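Local atomic coordinates of protein HTP-2 (Caenorhabditis elegans, PDB entry 4TZM), a protein that binds a closure-motif peptide of HTP-3 through its HORMA domain and probably helps assemble the meiotic chromosome axis. Residues Ser51-Gln56 and Ile108-Thr113; Glu123-Lys128 and Gln179-Lys184; Arg57-Lys62 and Phe193-Arg198. All blocks are in the same frame, centred on the assembly; numbering follows the deposited sequence.

Interaction 1. Residues Ser51-Gln56 and Ile108-Thr113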
# COMPACT_ATOMS: atom_id res chain seq x y z
N SER A 51 -5.73 1.41 -4.85
CA SER A 51 -6.77 1.94 -5.73
C SER A 51 -6.17 2.42 -7.03
O SER A 51 -6.68 2.13 -8.12
CB SER A 51 -7.52 3.09 -5.06
OG SER A 51 -8.36 2.62 -4.03
N ALA A 52 -5.08 3.17 -6.93
CA ALA A 52 -4.36 3.67 -8.09
C ALA A 52 -3.89 2.51 -8.97
O ALA A 52 -4.04 2.57 -10.19
CB ALA A 52 -3.17 4.52 -7.66
N VAL A 53 -3.35 1.46 -8.36
CA VAL A 53 -2.88 0.31 -9.12
C VAL A 53 -4.01 -0.38 -9.86
O VAL A 53 -3.90 -0.66 -11.06
CB VAL A 53 -2.17 -0.72 -8.23
CG1 VAL A 53 -1.76 -1.93 -9.06
CG2 VAL A 53 -0.95 -0.10 -7.57
N LEU A 54 -5.11 -0.65 -9.15
CA LEU A 54 -6.27 -1.29 -9.76
C LEU A 54 -6.80 -0.50 -10.95
O LEU A 54 -7.10 -1.07 -12.00
CB LEU A 54 -7.39 -1.48 -8.72
CG LEU A 54 -7.21 -2.55 -7.65
CD1 LEU A 54 -8.32 -2.46 -6.62
CD2 LEU A 54 -7.16 -3.94 -8.26
N ARG A 55 -6.89 0.82 -10.80
CA ARG A 55 -7.42 1.66 -11.88
C ARG A 55 -6.43 1.79 -13.03
O ARG A 55 -6.76 1.52 -14.18
CB ARG A 55 -7.80 3.04 -11.34
CG ARG A 55 -8.16 4.05 -12.43
CD ARG A 55 -9.45 3.69 -13.14
NE ARG A 55 -9.38 4.03 -14.56
CZ ARG A 55 -9.34 3.14 -15.54
NH1 ARG A 55 -9.41 1.84 -15.26
NH2 ARG A 55 -9.26 3.54 -16.80
N GLN A 56 -5.20 2.19 -12.71
CA GLN A 56 -4.18 2.49 -13.72
C GLN A 56 -3.81 1.27 -14.56
O GLN A 56 -3.47 1.40 -15.73
CB GLN A 56 -2.93 3.07 -13.04
CG GLN A 56 -2.40 4.34 -13.68
CD GLN A 56 -3.40 5.49 -13.66
OE1 GLN A 56 -4.03 5.75 -12.63
NE2 GLN A 56 -3.54 6.17 -14.79
N ILE A 108 1.17 -6.99 2.21
CA ILE A 108 -0.04 -7.20 1.43
C ILE A 108 0.26 -6.98 -0.05
O ILE A 108 0.87 -5.98 -0.43
CB ILE A 108 -1.21 -6.28 1.88
CG1 ILE A 108 -2.40 -6.46 0.93
CG2 ILE A 108 -0.77 -4.83 1.95
CD1 ILE A 108 -3.65 -5.74 1.36
N SER A 109 -0.14 -7.94 -0.88
CA SER A 109 0.17 -7.88 -2.30
C SER A 109 -1.06 -8.03 -3.18
O SER A 109 -1.96 -8.82 -2.90
CB SER A 109 1.20 -8.96 -2.66
OG SER A 109 2.46 -8.67 -2.09
N LEU A 110 -1.09 -7.23 -4.24
CA LEU A 110 -2.05 -7.41 -5.32
C LEU A 110 -1.43 -8.37 -6.33
O LEU A 110 -0.44 -8.04 -6.98
CB LEU A 110 -2.40 -6.07 -5.97
CG LEU A 110 -3.26 -6.20 -7.22
CD1 LEU A 110 -4.50 -7.03 -6.92
CD2 LEU A 110 -3.66 -4.83 -7.75
N VAL A 111 -2.03 -9.55 -6.46
CA VAL A 111 -1.43 -10.62 -7.26
C VAL A 111 -2.26 -10.95 -8.49
O VAL A 111 -3.45 -11.27 -8.39
CB VAL A 111 -1.26 -11.89 -6.40
CG1 VAL A 111 -0.83 -13.06 -7.27
CG2 VAL A 111 -0.26 -11.64 -5.28
N VAL A 112 -1.63 -10.88 -9.66
CA VAL A 112 -2.32 -11.18 -10.91
C VAL A 112 -1.81 -12.49 -11.52
O VAL A 112 -0.61 -12.69 -11.71
CB VAL A 112 -2.14 -10.05 -11.94
CG1 VAL A 112 -2.94 -10.35 -13.20
CG2 VAL A 112 -2.58 -8.73 -11.33
N THR A 113 -2.75 -13.40 -11.80
CA THR A 113 -2.43 -14.69 -12.40
C THR A 113 -3.31 -14.93 -13.62
O THR A 113 -4.38 -14.35 -13.74
CB THR A 113 -2.64 -15.85 -11.41
OG1 THR A 113 -4.00 -15.85 -10.94
CG2 THR A 113 -1.70 -15.72 -10.22

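Interaction 2. Residues Glu123-Lys128 and Gln179-Lys184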
# COMPACT_ATOMS: atom_id res chain seq x y z
N GLU A 123 2.10 -10.85 -12.49
CA GLU A 123 2.30 -9.47 -12.05
C GLU A 123 1.98 -9.32 -10.56
O GLU A 123 0.96 -9.82 -10.09
CB GLU A 123 1.44 -8.51 -12.87
CG GLU A 123 1.61 -7.04 -12.52
CD GLU A 123 1.05 -6.12 -13.58
OE1 GLU A 123 1.70 -5.95 -14.64
OE2 GLU A 123 -0.04 -5.55 -13.36
N VAL A 124 2.85 -8.63 -9.83
CA VAL A 124 2.65 -8.43 -8.39
C VAL A 124 2.95 -6.99 -7.96
O VAL A 124 4.01 -6.45 -8.28
CB VAL A 124 3.53 -9.37 -7.55
CG1 VAL A 124 3.45 -9.01 -6.07
CG2 VAL A 124 3.13 -10.82 -7.76
N PHE A 125 2.02 -6.38 -7.24
CA PHE A 125 2.27 -5.12 -6.56
C PHE A 125 2.28 -5.36 -5.06
O PHE A 125 1.24 -5.65 -4.47
CB PHE A 125 1.23 -4.07 -6.94
CG PHE A 125 1.45 -3.47 -8.29
CD1 PHE A 125 0.98 -4.10 -9.43
CD2 PHE A 125 2.13 -2.27 -8.43
CE1 PHE A 125 1.18 -3.55 -10.69
CE2 PHE A 125 2.34 -1.71 -9.68
CZ PHE A 125 1.86 -2.35 -10.81
N SER A 126 3.45 -5.26 -4.44
CA SER A 126 3.61 -5.63 -3.04
C SER A 126 3.93 -4.44 -2.14
O SER A 126 4.68 -3.54 -2.52
CB SER A 126 4.71 -6.69 -2.89
OG SER A 126 5.95 -6.20 -3.35
N MET A 127 3.36 -4.45 -0.94
CA MET A 127 3.67 -3.45 0.07
C MET A 127 4.12 -4.15 1.36
O MET A 127 3.30 -4.74 2.07
CB MET A 127 2.45 -2.55 0.33
CG MET A 127 2.77 -1.30 1.14
SD MET A 127 1.41 -0.11 1.24
CE MET A 127 0.90 -0.02 -0.47
N LYS A 128 5.41 -4.08 1.64
CA LYS A 128 5.99 -4.75 2.80
C LYS A 128 6.23 -3.77 3.94
O LYS A 128 6.63 -2.63 3.71
CB LYS A 128 7.30 -5.45 2.43
CG LYS A 128 7.14 -6.54 1.37
CD LYS A 128 8.49 -7.06 0.91
CE LYS A 128 8.33 -8.16 -0.13
NZ LYS A 128 9.64 -8.69 -0.61
N GLN A 179 1.39 5.84 -11.37
CA GLN A 179 0.75 6.34 -12.58
C GLN A 179 1.69 6.32 -13.77
O GLN A 179 1.28 6.02 -14.89
CB GLN A 179 0.21 7.75 -12.37
CG GLN A 179 -0.92 7.82 -11.35
CD GLN A 179 -1.36 9.23 -11.06
OE1 GLN A 179 -0.69 10.19 -11.45
NE2 GLN A 179 -2.48 9.37 -10.37
N PHE A 180 2.97 6.62 -13.53
CA PHE A 180 3.94 6.61 -14.62
C PHE A 180 4.29 5.18 -15.04
O PHE A 180 4.34 4.88 -16.24
CB PHE A 180 5.21 7.36 -14.22
CG PHE A 180 6.34 7.18 -15.19
CD1 PHE A 180 6.34 7.84 -16.40
CD2 PHE A 180 7.40 6.34 -14.88
CE1 PHE A 180 7.38 7.67 -17.30
CE2 PHE A 180 8.44 6.17 -15.77
CZ PHE A 180 8.43 6.83 -16.98
N LEU A 181 4.51 4.31 -14.06
CA LEU A 181 4.82 2.90 -14.31
C LEU A 181 3.72 2.19 -15.11
O LEU A 181 4.00 1.51 -16.10
CB LEU A 181 5.03 2.16 -12.99
CG LEU A 181 5.18 0.64 -13.01
CD1 LEU A 181 6.41 0.24 -13.80
CD2 LEU A 181 5.24 0.08 -11.60
N CYS A 182 2.48 2.36 -14.67
CA CYS A 182 1.37 1.62 -15.27
C CYS A 182 0.99 2.14 -16.65
O CYS A 182 0.49 1.39 -17.49
CB CYS A 182 0.16 1.65 -14.34
SG CYS A 182 0.42 0.84 -12.75
N THR A 183 1.23 3.43 -16.88
CA THR A 183 0.85 4.08 -18.14
C THR A 183 1.95 4.06 -19.20
O THR A 183 1.70 3.70 -20.35
CB THR A 183 0.44 5.54 -17.89
OG1 THR A 183 -0.68 5.58 -16.99
CG2 THR A 183 0.06 6.23 -19.19
N LYS A 184 3.17 4.43 -18.81
CA LYS A 184 4.26 4.64 -19.77
C LYS A 184 5.32 3.53 -19.80
O LYS A 184 6.14 3.49 -20.71
CB LYS A 184 4.96 5.97 -19.49
CG LYS A 184 4.03 7.18 -19.43
CD LYS A 184 3.53 7.57 -20.80
CE LYS A 184 2.73 8.86 -20.75
NZ LYS A 184 2.47 9.42 -22.11

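Interaction 3. Residues Arg57-Lys62 and Phe193-Arg198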
# COMPACT_ATOMS: atom_id res chain seq x y z
N ARG A 57 -3.88 0.08 -13.97
CA ARG A 57 -3.62 -1.16 -14.70
C ARG A 57 -4.88 -1.67 -15.38
O ARG A 57 -4.88 -2.74 -16.00
CB ARG A 57 -3.03 -2.23 -13.78
CG ARG A 57 -1.57 -2.00 -13.43
CD ARG A 57 -0.71 -1.92 -14.69
NE ARG A 57 -0.33 -3.24 -15.19
CZ ARG A 57 -0.02 -3.49 -16.46
NH1 ARG A 57 -0.06 -2.52 -17.36
NH2 ARG A 57 0.32 -4.72 -16.83
N ASN A 58 -5.97 -0.91 -15.25
CA ASN A 58 -7.24 -1.22 -15.90
C ASN A 58 -7.80 -2.57 -15.44
O ASN A 58 -8.46 -3.28 -16.20
CB ASN A 58 -7.08 -1.18 -17.43
CG ASN A 58 -8.42 -1.06 -18.15
OD1 ASN A 58 -8.95 -2.04 -18.66
ND2 ASN A 58 -8.96 0.16 -18.20
N ILE A 59 -7.52 -2.92 -14.19
CA ILE A 59 -8.03 -4.15 -13.60
C ILE A 59 -9.50 -3.97 -13.28
O ILE A 59 -10.31 -4.89 -13.43
CB ILE A 59 -7.23 -4.53 -12.34
CG1 ILE A 59 -5.76 -4.76 -12.70
CG2 ILE A 59 -7.81 -5.77 -11.68
CD1 ILE A 59 -4.90 -5.20 -11.52
N LEU A 60 -9.85 -2.76 -12.84
CA LEU A 60 -11.24 -2.37 -12.65
C LEU A 60 -11.54 -1.11 -13.44
O LEU A 60 -10.73 -0.18 -13.46
CB LEU A 60 -11.55 -2.15 -11.17
CG LEU A 60 -11.55 -3.38 -10.26
CD1 LEU A 60 -11.80 -2.96 -8.83
CD2 LEU A 60 -12.59 -4.39 -10.72
N GLU A 61 -12.70 -1.08 -14.10
CA GLU A 61 -13.11 0.08 -14.90
C GLU A 61 -13.32 1.32 -14.04
O GLU A 61 -13.55 1.21 -12.84
CB GLU A 61 -14.40 -0.23 -15.67
CG GLU A 61 -14.31 -1.42 -16.63
CD GLU A 61 -14.56 -2.74 -15.93
OE1 GLU A 61 -14.05 -3.77 -16.41
OE2 GLU A 61 -15.28 -2.75 -14.91
N LYS A 62 -13.25 2.49 -14.68
CA LYS A 62 -13.35 3.77 -13.98
C LYS A 62 -14.65 3.97 -13.20
O LYS A 62 -14.75 4.88 -12.38
CB LYS A 62 -13.17 4.92 -14.98
CG LYS A 62 -14.19 4.90 -16.11
CD LYS A 62 -14.14 6.17 -16.94
CE LYS A 62 -15.27 6.19 -17.96
NZ LYS A 62 -15.34 7.47 -18.72
N PHE A 193 -7.14 -12.85 -17.06
CA PHE A 193 -6.36 -12.92 -15.83
C PHE A 193 -7.24 -12.97 -14.59
O PHE A 193 -8.42 -12.63 -14.64
CB PHE A 193 -5.39 -11.72 -15.74
CG PHE A 193 -6.07 -10.38 -15.76
CD1 PHE A 193 -6.62 -9.84 -14.61
CD2 PHE A 193 -6.14 -9.66 -16.94
CE1 PHE A 193 -7.24 -8.60 -14.64
CE2 PHE A 193 -6.76 -8.42 -16.98
CZ PHE A 193 -7.31 -7.89 -15.82
N THR A 194 -6.64 -13.41 -13.49
CA THR A 194 -7.29 -13.39 -12.18
C THR A 194 -6.51 -12.47 -11.24
O THR A 194 -5.32 -12.68 -11.02
CB THR A 194 -7.37 -14.79 -11.56
OG1 THR A 194 -8.18 -15.64 -12.38
CG2 THR A 194 -7.98 -14.72 -10.16
N ALA A 195 -7.18 -11.45 -10.71
CA ALA A 195 -6.53 -10.55 -9.76
C ALA A 195 -6.90 -10.93 -8.33
O ALA A 195 -8.06 -11.21 -8.03
CB ALA A 195 -6.92 -9.11 -10.05
N ASN A 196 -5.90 -10.92 -7.45
CA ASN A 196 -6.05 -11.42 -6.09
C ASN A 196 -5.32 -10.54 -5.06
O ASN A 196 -4.30 -9.94 -5.37
CB ASN A 196 -5.52 -12.85 -6.01
CG ASN A 196 -6.29 -13.71 -5.04
OD1 ASN A 196 -5.76 -14.68 -4.50
ND2 ASN A 196 -7.55 -13.36 -4.81
N PHE A 197 -5.87 -10.47 -3.85
CA PHE A 197 -5.18 -9.85 -2.73
C PHE A 197 -4.70 -10.94 -1.77
O PHE A 197 -5.50 -11.71 -1.25
CB PHE A 197 -6.09 -8.87 -1.99
CG PHE A 197 -6.16 -7.52 -2.64
CD1 PHE A 197 -5.09 -6.64 -2.56
CD2 PHE A 197 -7.30 -7.12 -3.31
CE1 PHE A 197 -5.15 -5.39 -3.15
CE2 PHE A 197 -7.37 -5.87 -3.91
CZ PHE A 197 -6.30 -5.01 -3.82
N ARG A 198 -3.39 -11.00 -1.55
CA ARG A 198 -2.80 -12.02 -0.70
C ARG A 198 -1.86 -11.38 0.30
O ARG A 198 -1.10 -10.47 -0.04
CB ARG A 198 -2.07 -13.07 -1.54
CG ARG A 198 -2.89 -13.62 -2.70
CD ARG A 198 -2.11 -14.62 -3.53
NE ARG A 198 -2.81 -14.96 -4.76
CZ ARG A 198 -2.39 -15.88 -5.63
NH1 ARG A 198 -1.28 -16.56 -5.40
NH2 ARG A 198 -3.10 -16.12 -6.73

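Interaction 1. Residues Ser51-Gln56 and Ile108-Thr113
V53, near the C-terminal end of helix 35-56, faces L110 of strand 105-113 with a CA-CA separation of 8.6 Å, the shortest between the two segments. This is helix-on-sheet packing in the core of the HORMA domain, where the last turns of the helix lie against the antiparallel sheet, and no hydrogen bond crosses the gap. L110 does most of the reaching. Its CG is anti to the backbone N (chi1 173°), which carries the isobutyl group off the strand and up to the helix. There one methyl, CD2, meets two neighbouring helix residues: V53 CG1 stands 3.7 Å from L110 CD2, and L54 CD2 lies 3.6 Å from the same L110 CD2. V53 and L110 run past each other in opposite senses, whereas L54 arrives at a slant, since its CB leaves the helix to the flank and the CD2 branch then comes round to the leucine. All three residues are buried. The helix keeps its own backbone bonds up to its end, with Q56 N to A52 O at 2.8 Å. F197 of strand 193-201 also packs on L110, and F125 of strand 123-133 touches V53. Only one methyl of each helix residue takes part: V53 CG2 stays 5.5 Å and L54 CD1 5.3 Å from L110 CD2.

Interaction 2. Residues Glu123-Lys128 and Gln179-Lys184
F125 on strand 123-133 reaches across to L181 and C182 of helix 164-185, bridging backbones that stay well apart: the closest CA atoms, those of F125 and C182, are 11.0 Å from each other. It is another helix-on-sheet contact of the HORMA domain; the phenyl side chain covers a little under half of that distance, and L181 and C182 make up the rest. The tight part is at the far rim of the ring. F125 CE2 meets L181 CD2 at 3.9 Å, the two side chains coming from opposite directions, and the next ring atom, F125 CZ, meets C182 SG at 4.0 Å. The sulfur approaches obliquely, 58° off the ring normal, in a sulfur-aromatic contact. E123, two residues back on the strand, sends its carboxylate alongside, with OE2 in the ring plane at the edge, 3.6 Å from F125 CE1; its OE1 is held by a salt bridge to R57 and a hydrogen bond from S248.

The other side of the helix turn is looser. F180, T183 and K184 are exposed and reach nothing on the strand. Here the helix binds itself: T183 OG1 donates to Q179 O at 2.9 Å, in the carbonyl plane, and that oxygen also takes T183 N at 3.3 Å. A wider pi-type turn covers 181-184.

No hydrogen bond or salt bridge crosses between the segments, so the join is probably largely dispersive, a ring rim against a methyl and a polarisable sulfur; within the strand itself, the E123 carboxylate probably adds a mild attraction to the ring hydrogens.

Interaction 3. Residues Arg57-Lys62 and Phe193-Arg198
Strand 193-201 is where the HORMA domain receives its closure motif, and I59, in the loop that follows helix 35-56, packs against F193 and A195 of that strand. The helix ends in a Schellman motif, N58 taking a positive phi with two bonds back into the last turn, and this helix end leads directly into I59, which lies against the sheet; the CA atoms of I59 and A195 come within 7.6 Å. One methyl makes the whole contact. I59 CG2 lies 3.8 Å from A195 CB and 4.1 Å from F193 CE1, touching the phenyl ring at its edge, close to the ring plane. F193 holds its ring there with CG lodged between the backbone N and the carbonyl carbon (chi1 59°). A195 and F193 both direct their CB atoms at the loop, as residues two apart on a strand do.

Further along the strand, R198 NE donates to N196 OD1 at 3.0 Å. The bond is bent, 137° at the hydrogen, and although it falls on a lone pair in the carbonyl plane, the oxygen sits 30° out of the guanidinium plane. The remaining guanidinium nitrogens, NH1 and NH2, bind the backbone oxygens of F220 and D118.

The bound peptide pairs antiparallel with F193, T194, A195 and R198, extending the sheet across the interface. A195 and L60 each pack on an apolar side chain of the peptide, and F197 O accepts a hydrogen bond from a polar one. The loop-strand contact itself is purely apolar and buried. A195 takes part in both, meeting the I59 methyl as well as the peptide, which is consistent with a direct link between the core and the peptide site.

In the fold
From the N terminus, helix 35-56 supplies 51-56 and the chain passes directly from it into the loop 57-62, so interactions 1 and 3 both open here. Strand 105-113 closes interaction 1 across 51 intervening residues. The next strand opens interaction 2, which helix 164-185 closes, and only then does strand 193-201 close interaction 3. Interactions 1 and 3 therefore cross, interaction 2 follows interaction 1 in series, and interaction 2 falls entirely within the span of interaction 3. Strand 105-113 lies between the other two strands. V53 CG1 packs 3.5 Å from F125 CD1, and R57 CG sits 3.5 Å from C182 SG, tying helix 35-56, the loop after it, helix 164-185 and the sheet together.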